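Local coordinates for toxin-like protein (Paenibacillus larvae subsp. larvae BRL-230010, PDB 5DZQ) that acts as a mono-ADP-ribosyltransferase of the C3-like toxin group, probably moving ADP-ribose from NAD+ onto a target protein, at residues Ser100-Glu105 against Ile205-Thr210; Lys104-Ser109 against Phe121-Asp126. One frame throughout, in Å; residues are numbered along the deposited sequence.

Contact 1 (Ser100-Glu105 against Ile205-Thr210)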
loop_
_atom_site.group_PDB
_atom_site.type_symbol
_atom_site.label_atom_id
_atom_site.label_comp_id
_atom_site.label_asym_id
_atom_site.label_seq_id
_atom_site.Cartn_x
_atom_site.Cartn_y
_atom_site.Cartn_z
ATOM N N SER B 100 -3.842 -9.000 -8.834
ATOM C CA SER B 100 -2.603 -9.760 -8.661
ATOM C C SER B 100 -2.747 -10.849 -7.598
ATOM O O SER B 100 -1.997 -11.821 -7.606
ATOM C CB SER B 100 -1.434 -8.827 -8.303
ATOM O OG SER B 100 -1.593 -8.254 -7.013
ATOM N N ILE B 101 -3.722 -10.710 -6.699
ATOM C CA ILE B 101 -3.928 -11.735 -5.674
ATOM C C ILE B 101 -4.353 -13.080 -6.267
ATOM O O ILE B 101 -4.367 -14.090 -5.563
ATOM C CB ILE B 101 -4.990 -11.319 -4.644
ATOM C CG1 ILE B 101 -6.357 -11.171 -5.317
ATOM C CG2 ILE B 101 -4.574 -10.038 -3.922
ATOM C CD1 ILE B 101 -7.489 -10.986 -4.332
ATOM N N PHE B 102 -4.700 -13.091 -7.551
ATOM C CA PHE B 102 -5.157 -14.312 -8.215
ATOM C C PHE B 102 -4.036 -15.080 -8.917
ATOM O O PHE B 102 -4.238 -16.223 -9.323
ATOM C CB PHE B 102 -6.243 -13.994 -9.247
ATOM C CG PHE B 102 -7.484 -13.397 -8.654
ATOM C CD1 PHE B 102 -8.042 -13.933 -7.504
ATOM C CD2 PHE B 102 -8.075 -12.289 -9.233
ATOM C CE1 PHE B 102 -9.189 -13.376 -6.948
ATOM C CE2 PHE B 102 -9.219 -11.723 -8.680
ATOM C CZ PHE B 102 -9.773 -12.274 -7.538
ATOM N N GLY B 103 -2.875 -14.456 -9.084
ATOM C CA GLY B 103 -1.782 -15.092 -9.808
ATOM C C GLY B 103 -1.668 -14.639 -11.256
ATOM O O GLY B 103 -2.544 -13.940 -11.764
ATOM N N LYS B 104 -0.594 -15.055 -11.931
ATOM C CA LYS B 104 -0.254 -14.508 -13.246
ATOM C C LYS B 104 -1.262 -14.845 -14.339
ATOM O O LYS B 104 -1.521 -14.024 -15.220
ATOM C CB LYS B 104 1.136 -14.989 -13.680
ATOM C CG LYS B 104 2.300 -14.239 -13.040
ATOM C CD LYS B 104 3.631 -14.647 -13.677
ATOM C CE LYS B 104 4.807 -13.896 -13.060
ATOM N NZ LYS B 104 6.114 -14.359 -13.616
ATOM N N GLU B 105 -1.824 -16.048 -14.294
ATOM C CA GLU B 105 -2.746 -16.476 -15.347
ATOM C C GLU B 105 -4.017 -15.643 -15.365
ATOM O O GLU B 105 -4.561 -15.349 -16.427
ATOM C CB GLU B 105 -3.102 -17.957 -15.193
ATOM C CG GLU B 105 -3.592 -18.357 -13.816
ATOM C CD GLU B 105 -4.234 -19.731 -13.812
ATOM O OE1 GLU B 105 -4.665 -20.191 -14.893
ATOM O OE2 GLU B 105 -4.306 -20.349 -12.726
ATOM N N ILE B 205 -15.092 -7.805 -8.580
ATOM C CA ILE B 205 -15.093 -9.205 -8.208
ATOM C C ILE B 205 -15.299 -9.256 -6.713
ATOM O O ILE B 205 -14.498 -8.708 -5.954
ATOM C CB ILE B 205 -13.787 -9.912 -8.620
ATOM C CG1 ILE B 205 -13.737 -10.042 -10.145
ATOM C CG2 ILE B 205 -13.689 -11.277 -7.968
ATOM C CD1 ILE B 205 -12.360 -10.384 -10.694
ATOM N N LYS B 206 -16.398 -9.880 -6.297
ATOM C CA LYS B 206 -16.793 -9.916 -4.894
ATOM C C LYS B 206 -16.487 -11.281 -4.298
ATOM O O LYS B 206 -16.867 -12.308 -4.853
ATOM C CB LYS B 206 -18.289 -9.585 -4.749
ATOM C CG LYS B 206 -18.851 -9.651 -3.312
ATOM C CD LYS B 206 -18.093 -8.728 -2.362
ATOM C CE LYS B 206 -19.026 -7.948 -1.452
ATOM N NZ LYS B 206 -19.793 -8.780 -0.495
ATOM N N ILE B 207 -15.769 -11.288 -3.180
ATOM C CA ILE B 207 -15.476 -12.516 -2.455
ATOM C C ILE B 207 -16.078 -12.436 -1.062
ATOM O O ILE B 207 -15.806 -11.501 -0.323
ATOM C CB ILE B 207 -13.949 -12.779 -2.344
ATOM C CG1 ILE B 207 -13.338 -12.897 -3.743
ATOM C CG2 ILE B 207 -13.691 -14.054 -1.512
ATOM C CD1 ILE B 207 -11.815 -12.860 -3.770
ATOM N N GLU B 208 -16.906 -13.410 -0.706
ATOM C CA GLU B 208 -17.462 -13.467 0.638
ATOM C C GLU B 208 -16.878 -14.677 1.370
ATOM O O GLU B 208 -16.966 -15.808 0.883
ATOM C CB GLU B 208 -18.994 -13.520 0.581
ATOM C CG GLU B 208 -19.559 -12.323 -0.184
ATOM C CD GLU B 208 -21.073 -12.246 -0.145
ATOM O OE1 GLU B 208 -21.714 -13.276 0.142
ATOM O OE2 GLU B 208 -21.613 -11.149 -0.404
ATOM N N ALA B 209 -16.266 -14.437 2.530
ATOM C CA ALA B 209 -15.516 -15.488 3.212
ATOM C C ALA B 209 -15.740 -15.489 4.719
ATOM O O ALA B 209 -16.144 -14.480 5.305
ATOM C CB ALA B 209 -14.027 -15.352 2.911
ATOM N N THR B 210 -15.475 -16.632 5.338
ATOM C CA THR B 210 -15.587 -16.773 6.786
ATOM C C THR B 210 -14.263 -17.233 7.386
ATOM O O THR B 210 -13.713 -18.240 6.967
ATOM C CB THR B 210 -16.689 -17.771 7.168
ATOM O OG1 THR B 210 -17.941 -17.313 6.645
ATOM C CG2 THR B 210 -16.795 -17.887 8.680
#

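Contact 2 (Lys104-Ser109 against Phe121-Asp126)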
loop_
_atom_site.group_PDB
_atom_site.type_symbol
_atom_site.label_atom_id
_atom_site.label_comp_id
_atom_site.label_asym_id
_atom_site.label_seq_id
_atom_site.Cartn_x
_atom_site.Cartn_y
_atom_site.Cartn_z
ATOM N N LYS B 104 -0.594 -15.055 -11.931
ATOM C CA LYS B 104 -0.254 -14.508 -13.246
ATOM C C LYS B 104 -1.262 -14.845 -14.339
ATOM O O LYS B 104 -1.521 -14.024 -15.220
ATOM C CB LYS B 104 1.136 -14.989 -13.680
ATOM C CG LYS B 104 2.300 -14.239 -13.040
ATOM C CD LYS B 104 3.631 -14.647 -13.677
ATOM C CE LYS B 104 4.807 -13.896 -13.060
ATOM N NZ LYS B 104 6.114 -14.359 -13.616
ATOM N N GLU B 105 -1.824 -16.048 -14.294
ATOM C CA GLU B 105 -2.746 -16.476 -15.347
ATOM C C GLU B 105 -4.017 -15.643 -15.365
ATOM O O GLU B 105 -4.561 -15.349 -16.427
ATOM C CB GLU B 105 -3.102 -17.957 -15.193
ATOM C CG GLU B 105 -3.592 -18.357 -13.816
ATOM C CD GLU B 105 -4.234 -19.731 -13.812
ATOM O OE1 GLU B 105 -4.665 -20.191 -14.893
ATOM O OE2 GLU B 105 -4.306 -20.349 -12.726
ATOM N N PHE B 106 -4.486 -15.256 -14.185
ATOM C CA PHE B 106 -5.727 -14.502 -14.086
ATOM C C PHE B 106 -5.486 -12.999 -14.097
ATOM O O PHE B 106 -6.328 -12.236 -14.567
ATOM C CB PHE B 106 -6.489 -14.891 -12.817
ATOM C CG PHE B 106 -6.954 -16.322 -12.798
ATOM C CD1 PHE B 106 -7.957 -16.750 -13.652
ATOM C CD2 PHE B 106 -6.404 -17.230 -11.910
ATOM C CE1 PHE B 106 -8.390 -18.067 -13.635
ATOM C CE2 PHE B 106 -6.834 -18.546 -11.885
ATOM C CZ PHE B 106 -7.828 -18.965 -12.748
ATOM N N GLN B 107 -4.327 -12.587 -13.593
ATOM C CA GLN B 107 -4.054 -11.182 -13.314
ATOM C C GLN B 107 -4.388 -10.226 -14.460
ATOM O O GLN B 107 -5.033 -9.206 -14.244
ATOM C CB GLN B 107 -2.590 -11.001 -12.924
ATOM C CG GLN B 107 -2.248 -9.582 -12.547
ATOM C CD GLN B 107 -0.834 -9.443 -12.043
ATOM O OE1 GLN B 107 -0.301 -10.343 -11.393
ATOM N NE2 GLN B 107 -0.211 -8.311 -12.346
ATOM N N ASN B 108 -3.971 -10.549 -15.677
ATOM C CA ASN B 108 -4.235 -9.650 -16.796
ATOM C C ASN B 108 -5.333 -10.143 -17.731
ATOM O O ASN B 108 -5.717 -9.448 -18.674
ATOM C CB ASN B 108 -2.950 -9.414 -17.587
ATOM C CG ASN B 108 -1.929 -8.616 -16.802
ATOM O OD1 ASN B 108 -0.853 -9.115 -16.475
ATOM N ND2 ASN B 108 -2.270 -7.370 -16.487
ATOM N N SER B 109 -5.848 -11.336 -17.466
ATOM C CA SER B 109 -6.876 -11.910 -18.322
ATOM C C SER B 109 -8.277 -11.881 -17.693
ATOM O O SER B 109 -9.278 -12.016 -18.398
ATOM C CB SER B 109 -6.497 -13.344 -18.693
ATOM N N PHE B 121 -13.815 -16.076 -15.417
ATOM C CA PHE B 121 -14.299 -15.940 -14.049
ATOM C C PHE B 121 -14.839 -17.278 -13.566
ATOM O O PHE B 121 -14.584 -17.691 -12.434
ATOM C CB PHE B 121 -15.379 -14.864 -13.938
ATOM C CG PHE B 121 -15.935 -14.712 -12.547
ATOM C CD1 PHE B 121 -15.202 -14.068 -11.557
ATOM C CD2 PHE B 121 -17.189 -15.208 -12.227
ATOM C CE1 PHE B 121 -15.710 -13.926 -10.276
ATOM C CE2 PHE B 121 -17.702 -15.068 -10.941
ATOM C CZ PHE B 121 -16.961 -14.427 -9.967
ATOM N N ARG B 122 -15.575 -17.949 -14.446
ATOM C CA ARG B 122 -16.094 -19.286 -14.184
ATOM C C ARG B 122 -15.002 -20.218 -13.664
ATOM O O ARG B 122 -15.175 -20.892 -12.647
ATOM C CB ARG B 122 -16.712 -19.854 -15.459
ATOM C CG ARG B 122 -17.857 -20.823 -15.251
ATOM C CD ARG B 122 -18.581 -21.043 -16.579
ATOM N NE ARG B 122 -18.948 -19.769 -17.196
ATOM C CZ ARG B 122 -19.070 -19.571 -18.506
ATOM N NH1 ARG B 122 -18.854 -20.568 -19.356
ATOM N NH2 ARG B 122 -19.407 -18.371 -18.965
ATOM N N LYS B 123 -13.871 -20.233 -14.363
ATOM C CA LYS B 123 -12.721 -21.037 -13.967
ATOM C C LYS B 123 -12.189 -20.615 -12.595
ATOM O O LYS B 123 -11.875 -21.459 -11.754
ATOM C CB LYS B 123 -11.616 -20.928 -15.017
ATOM C CG LYS B 123 -10.484 -21.931 -14.861
ATOM C CD LYS B 123 -9.221 -21.426 -15.551
ATOM C CE LYS B 123 -8.143 -22.495 -15.628
ATOM N NZ LYS B 123 -8.487 -23.541 -16.632
ATOM N N LEU B 124 -12.087 -19.308 -12.372
ATOM C CA LEU B 124 -11.602 -18.797 -11.095
ATOM C C LEU B 124 -12.526 -19.224 -9.956
ATOM O O LEU B 124 -12.061 -19.720 -8.928
ATOM C CB LEU B 124 -11.478 -17.273 -11.134
ATOM C CG LEU B 124 -10.885 -16.608 -9.885
ATOM C CD1 LEU B 124 -9.499 -17.152 -9.581
ATOM C CD2 LEU B 124 -10.850 -15.083 -10.020
ATOM N N ARG B 125 -13.830 -19.039 -10.154
ATOM C CA ARG B 125 -14.820 -19.371 -9.132
ATOM C C ARG B 125 -14.795 -20.859 -8.765
ATOM O O ARG B 125 -14.806 -21.206 -7.588
ATOM C CB ARG B 125 -16.219 -18.963 -9.597
ATOM C CG ARG B 125 -17.268 -18.945 -8.490
ATOM C CD ARG B 125 -18.622 -18.501 -9.026
ATOM N NE ARG B 125 -18.930 -19.178 -10.281
ATOM C CZ ARG B 125 -20.069 -19.043 -10.951
ATOM N NH1 ARG B 125 -21.026 -18.249 -10.483
ATOM N NH2 ARG B 125 -20.251 -19.701 -12.090
ATOM N N ASP B 126 -14.765 -21.732 -9.770
ATOM C CA ASP B 126 -14.653 -23.172 -9.526
ATOM C C ASP B 126 -13.379 -23.501 -8.762
ATOM O O ASP B 126 -13.368 -24.357 -7.878
ATOM C CB ASP B 126 -14.680 -23.948 -10.843
ATOM C CG ASP B 126 -16.079 -24.081 -11.408
ATOM O OD1 ASP B 126 -17.038 -24.130 -10.609
ATOM O OD2 ASP B 126 -16.221 -24.138 -12.648
#

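Contact 1 (Ser100-Glu105 against Ile205-Thr210)
The ring of Phe-102 meets the strand 205-210 with its outer end. Ile-207 puts CD1 at the ring edge, near the ring plane and 4.2 Å from Phe-102 CE1. Ile-205 comes in at a slant instead, its CD1 standing 4.0 Å from Phe-102 CE2 and its CG2 4.1 Å from Phe-102 CZ. One face of the ring is covered from within its own segment: CG1 of Ile-101 sits over the ring centre, 3.9 Å above the plane.

The 3-10 turn that ends at Phe-102 hands the ring on to the strand. Phe-102 has CG beside its backbone N and anti to the carbonyl carbon (chi1 -62°), and the side chain points at the two isoleucines, which come from the opposite direction. Both isoleucines have the same extended shape; two residues apart on the strand, they reach CE2 and CE1, on either side of CZ. Gly-103 then leaves the turn with a positive phi of 99°, and its N bonds to Ser-100 O at 3.1 Å.

Strand 203-211 runs between strands 154-160 and 187-198 in the mixed sheet of the ADP-ribosyltransferase fold. Alternation along it turns Ile-205 and Ile-207 toward Phe-102, while Lys-206 and Glu-208 take the other face. There Lys-206 NZ forms a salt bridge with Glu-208 OE2 at 3.0 Å, using the anti lone pair of that oxygen, which also bonds to Tyr-195 OH. Phe-102 additionally touches Val-154.

All three residues that meet here are buried. The link between turn and strand is apolar packing with no polar bond across it, consistent with a contact driven by burial of hydrocarbon, and the polar pairing is kept to the far face of the strand.

Contact 2 (Lys104-Ser109 against Phe121-Asp126)
Phe-106 carries its ring toward Leu-124 with CG beside the backbone N and anti to the carbonyl carbon (chi1 -64°). In Leu-124, chi1 (-176°) sets CG beside the residue's own carbonyl carbon, and chi2 then places CD1 over the face of the ring. The result is a CH-pi contact: Leu-124 CD1 lies 3.9 Å from the centroid of the Phe-106 ring, only 13° off the normal. CB of the same leucine follows, 4.1 Å from Phe-106 CE1.

Lys-123 crosses the phenyl group at about a right angle. Its CD lies 4.0 Å from Phe-106 CE1, obliquely placed. This is packing of a short, weakly bonded helical turn, 104-107, against helix 118-128 within the ADP-ribosyltransferase fold; the backbones come nearest at Phe-106 and Leu-124, whose CA atoms are 7.9 Å apart.

On the ring face opposite Leu-124 lies Glu-105 OE1, about 3.9 Å above the plane and offset toward the rim, though this glutamate is poorly ordered and its position approximate. The bend of Lys-123 at chi4 turns NZ away from the ring and from Glu-105, leaving CE as the lysine atom nearest OE1. With Lys-123 NZ 5.4 Å from Glu-105 OE1, the opposite charges may attract without being paired. Phe-106 also touches Leu-120 and Glu-127, and Leu-124 packs on Met-194 of strand 187-198. Beyond the turn, Asn-108 OD1 takes a hydrogen bond from Lys-68 NZ of the second subunit.

How the contacts relate
Strand 91-97 leads into the 3-10 turn of contact 1, and the chain runs straight on through Lys-104 and Glu-105, which both contacts share, into the helical turn of contact 2. Contact 2 closes first: a short excursion through the little hairpin 111-112/115-116 brings the chain back as helix 118-128. Contact 1 closes far later, at strand 203-211, so its loop encloses the whole of contact 2. The two also touch: Phe-102 CE1 lies 3.9 Å from Leu-124 CD2, and Ile-205 CG2 lies 4.1 Å from Phe-121 CE1. Together they tie segment 100-109 to helix 118-128 and to the mixed sheet, largely through apolar side chains.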